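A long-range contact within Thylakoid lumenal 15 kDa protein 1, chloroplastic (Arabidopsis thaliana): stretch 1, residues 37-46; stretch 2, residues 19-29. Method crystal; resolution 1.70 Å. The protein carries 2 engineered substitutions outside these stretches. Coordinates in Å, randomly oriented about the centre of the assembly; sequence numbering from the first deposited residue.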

# COMPACT_ATOMS: atom_id res chain seq x y z
N ILE A 37 5.38 -12.02 -4.78
CA ILE A 37 5.76 -12.10 -3.38
C ILE A 37 6.69 -10.93 -3.09
O ILE A 37 7.72 -10.74 -3.77
CB ILE A 37 6.50 -13.43 -3.04
CG1 ILE A 37 5.69 -14.65 -3.49
CG2 ILE A 37 6.75 -13.47 -1.53
CD1 ILE A 37 6.44 -15.99 -3.21
N LEU A 38 6.29 -10.10 -2.14
CA LEU A 38 6.97 -8.85 -1.82
C LEU A 38 7.26 -8.74 -0.32
O LEU A 38 7.24 -7.62 0.24
CB LEU A 38 6.18 -7.64 -2.34
CG LEU A 38 6.26 -7.48 -3.87
CD1 LEU A 38 5.07 -6.63 -4.35
CD2 LEU A 38 7.57 -6.84 -4.25
N ARG A 39 7.44 -9.90 0.34
CA ARG A 39 7.70 -9.88 1.77
C ARG A 39 8.98 -9.12 2.03
O ARG A 39 10.00 -9.33 1.34
CB ARG A 39 7.85 -11.29 2.35
CG ARG A 39 6.69 -12.17 2.23
CD ARG A 39 6.91 -13.33 3.23
NE ARG A 39 5.57 -13.73 3.47
CZ ARG A 39 4.99 -14.11 4.56
NH1 ARG A 39 5.57 -14.28 5.77
NH2 ARG A 39 3.72 -14.32 4.39
N GLN A 40 8.89 -8.24 3.02
CA GLN A 40 9.99 -7.35 3.41
C GLN A 40 10.53 -6.44 2.31
O GLN A 40 11.66 -5.95 2.41
CB GLN A 40 11.17 -8.17 3.97
CG GLN A 40 10.84 -8.98 5.18
CD GLN A 40 10.24 -10.36 4.90
OE1 GLN A 40 10.71 -11.11 4.03
NE2 GLN A 40 9.21 -10.70 5.66
N ALA A 41 9.77 -6.22 1.24
CA ALA A 41 10.23 -5.38 0.14
C ALA A 41 10.24 -3.95 0.63
O ALA A 41 9.45 -3.59 1.50
CB ALA A 41 9.34 -5.50 -1.09
N ASN A 42 11.11 -3.14 0.05
CA ASN A 42 11.23 -1.73 0.40
C ASN A 42 10.65 -0.84 -0.70
O ASN A 42 11.23 -0.71 -1.78
CB ASN A 42 12.71 -1.38 0.61
CG ASN A 42 12.91 -0.00 1.24
OD1 ASN A 42 11.96 0.75 1.46
ND2 ASN A 42 14.17 0.32 1.52
N PHE A 43 9.48 -0.26 -0.44
CA PHE A 43 8.88 0.74 -1.34
C PHE A 43 8.84 2.13 -0.71
O PHE A 43 8.01 2.94 -1.07
CB PHE A 43 7.44 0.38 -1.74
CG PHE A 43 7.32 -0.87 -2.61
CD1 PHE A 43 7.52 -0.79 -3.99
CD2 PHE A 43 7.03 -2.11 -2.05
CE1 PHE A 43 7.40 -1.90 -4.83
CE2 PHE A 43 6.92 -3.26 -2.88
CZ PHE A 43 7.12 -3.14 -4.28
N LYS A 44 9.72 2.40 0.26
CA LYS A 44 9.61 3.69 0.97
C LYS A 44 9.72 4.85 0.00
O LYS A 44 10.65 4.89 -0.80
CB LYS A 44 10.69 3.79 2.06
CG LYS A 44 10.66 5.13 2.81
CD LYS A 44 11.51 5.05 4.08
CE LYS A 44 11.25 6.27 4.95
NZ LYS A 44 11.93 6.15 6.25
N GLY A 45 8.74 5.75 0.03
CA GLY A 45 8.70 6.91 -0.88
C GLY A 45 8.60 6.62 -2.36
O GLY A 45 8.86 7.50 -3.20
N ALA A 46 8.25 5.37 -2.71
CA ALA A 46 8.07 5.03 -4.10
C ALA A 46 6.82 5.72 -4.68
O ALA A 46 5.89 6.08 -3.95
CB ALA A 46 7.96 3.53 -4.29
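Stretch 2 (19-29) SGKDFSGQTLI

Neither stretch forms a regular helix or strand. Stretch 1 is built from two type II turns, Leu38 to Ala41 and Phe43 to Ala46, closed by Ala41 N to Leu38 O at 3.1 Å and Ala46 N to Phe43 O at 2.9 Å. Stretch 2 contributes a matching type II turn from Phe23 to Gln26, closed by Gln26 N to Phe23 O at 3.2 Å. The two stretches run in the same direction and in step: the CA atoms of Leu38 and Ser19 lie 4.4 Å apart, those of Asn42 and Asp22 4.7 Å, those of Phe43 and Ser24 4.4 Å, and those of Ala46 and Gly25 4.2 Å.

Four backbone hydrogen bonds fix this register. Gly20 N donates to Arg39 O at 2.7 Å and, one repeat further on, Gly25 N donates to Lys44 O at 2.9 Å. Between them Asn42 bonds through both its backbone groups, its N donating to Lys21 O at 2.9 Å and its O accepting from Phe23 N at 2.7 Å, which makes a single beta bridge with Asp22. Three of these carbonyls also receive CA-H...O contacts: Ser19 CA lies 3.2 Å from Arg39 O, Ser24 CA 3.4 Å from Lys44 O and Ala41 CA 3.4 Å from Lys21 O; Ala46 CA makes a further one to Gln26 O at 3.5 Å. Gly20, Gly25 and Gly45 all have positive phi, a conformation that by itself favours glycine.

The side chains repeat the correspondence of the backbones. Phe23 and Phe43 share the m rotamer, and their ring planes are inclined by only 5°; with centroids 5.2 Å apart, however, the rings are slid past each other and barely overlap. Phe43 CD1 packs 3.6 Å from Phe23 CB, while Leu28 CD1 approaches the edge of the Phe43 ring, 4.0 Å from its CE1. That same Leu28 CD1 lies 4.3 Å from Ala46 CB, and Leu38 CD2 extends the apolar cluster to Phe23 CE2 at 4.3 Å. All five of these residues are buried.

Asn42 and Asp22, both in the t rotamer, serve their own stretches. Asn42 OD1 accepts from Lys44 N at 3.0 Å, just as Asp22 OD1 accepts from Ser24 N at 2.8 Å; Asp22 OD1 also accepts from Ser24 OG at 2.5 Å. Asn42 points toward stretch 2, but its ND2 stays 3.5 Å from Asp22 OD1 with an angle too poor for a hydrogen bond.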

# COMPACT_ATOMS: atom_id res chain seq x y z
N SER A 19 10.77 -10.97 -2.79
CA SER A 19 10.96 -10.76 -1.37
C SER A 19 12.29 -10.01 -1.13
O SER A 19 13.30 -10.27 -1.81
CB SER A 19 10.98 -12.07 -0.59
OG SER A 19 9.92 -12.93 -0.93
N GLY A 20 12.26 -9.06 -0.19
CA GLY A 20 13.43 -8.34 0.28
C GLY A 20 14.04 -7.42 -0.75
O GLY A 20 15.15 -6.92 -0.54
N LYS A 21 13.33 -7.15 -1.86
CA LYS A 21 13.90 -6.31 -2.90
C LYS A 21 13.71 -4.82 -2.60
O LYS A 21 12.73 -4.42 -1.94
CB LYS A 21 13.40 -6.67 -4.30
CG LYS A 21 13.65 -8.13 -4.74
CD LYS A 21 15.11 -8.54 -4.52
CE LYS A 21 15.54 -9.67 -5.43
NZ LYS A 21 17.05 -9.67 -5.48
N ASP A 22 14.67 -4.02 -3.05
CA ASP A 22 14.65 -2.59 -2.71
C ASP A 22 14.17 -1.74 -3.88
O ASP A 22 14.87 -1.55 -4.87
CB ASP A 22 16.01 -2.13 -2.15
CG ASP A 22 15.96 -0.74 -1.53
OD1 ASP A 22 15.03 0.05 -1.85
OD2 ASP A 22 16.85 -0.42 -0.70
N PHE A 23 12.93 -1.25 -3.76
CA PHE A 23 12.34 -0.36 -4.74
C PHE A 23 12.18 1.07 -4.19
O PHE A 23 11.44 1.86 -4.76
CB PHE A 23 10.95 -0.88 -5.12
CG PHE A 23 10.95 -2.15 -5.94
CD1 PHE A 23 11.18 -2.12 -7.32
CD2 PHE A 23 10.75 -3.40 -5.32
CE1 PHE A 23 11.17 -3.31 -8.10
CE2 PHE A 23 10.77 -4.58 -6.08
CZ PHE A 23 10.96 -4.53 -7.48
N SER A 24 12.87 1.39 -3.10
CA SER A 24 12.65 2.67 -2.40
C SER A 24 12.91 3.85 -3.33
O SER A 24 13.88 3.85 -4.10
CB SER A 24 13.51 2.74 -1.13
OG SER A 24 14.86 2.54 -1.48
N GLY A 25 12.02 4.84 -3.30
CA GLY A 25 12.13 6.07 -4.12
C GLY A 25 11.92 5.95 -5.63
O GLY A 25 12.05 6.95 -6.38
N GLN A 26 11.60 4.76 -6.10
CA GLN A 26 11.53 4.53 -7.53
C GLN A 26 10.20 4.94 -8.12
O GLN A 26 9.17 4.92 -7.43
CB GLN A 26 11.84 3.09 -7.84
CG GLN A 26 13.21 2.72 -7.28
CD GLN A 26 13.72 1.46 -7.84
OE1 GLN A 26 14.77 0.96 -7.42
NE2 GLN A 26 12.99 0.90 -8.78
N THR A 27 10.23 5.30 -9.40
CA THR A 27 9.03 5.61 -10.14
C THR A 27 8.47 4.33 -10.68
O THR A 27 9.07 3.68 -11.57
CB THR A 27 9.31 6.60 -11.28
OG1 THR A 27 9.91 7.75 -10.71
CG2 THR A 27 8.03 7.02 -11.96
N LEU A 28 7.32 3.92 -10.12
CA LEU A 28 6.64 2.69 -10.46
C LEU A 28 5.15 2.91 -10.76
O LEU A 28 4.29 2.13 -10.35
CB LEU A 28 6.81 1.65 -9.34
CG LEU A 28 8.29 1.39 -8.95
CD1 LEU A 28 8.37 0.83 -7.56
CD2 LEU A 28 8.91 0.48 -9.97
N ILE A 29 4.86 3.95 -11.52
CA ILE A 29 3.49 4.29 -11.85
C ILE A 29 2.87 3.14 -12.63
O ILE A 29 3.41 2.72 -13.65
CB ILE A 29 3.47 5.61 -12.64
CG1 ILE A 29 3.93 6.76 -11.72
CG2 ILE A 29 2.12 5.82 -13.31
CD1 ILE A 29 4.07 8.15 -12.43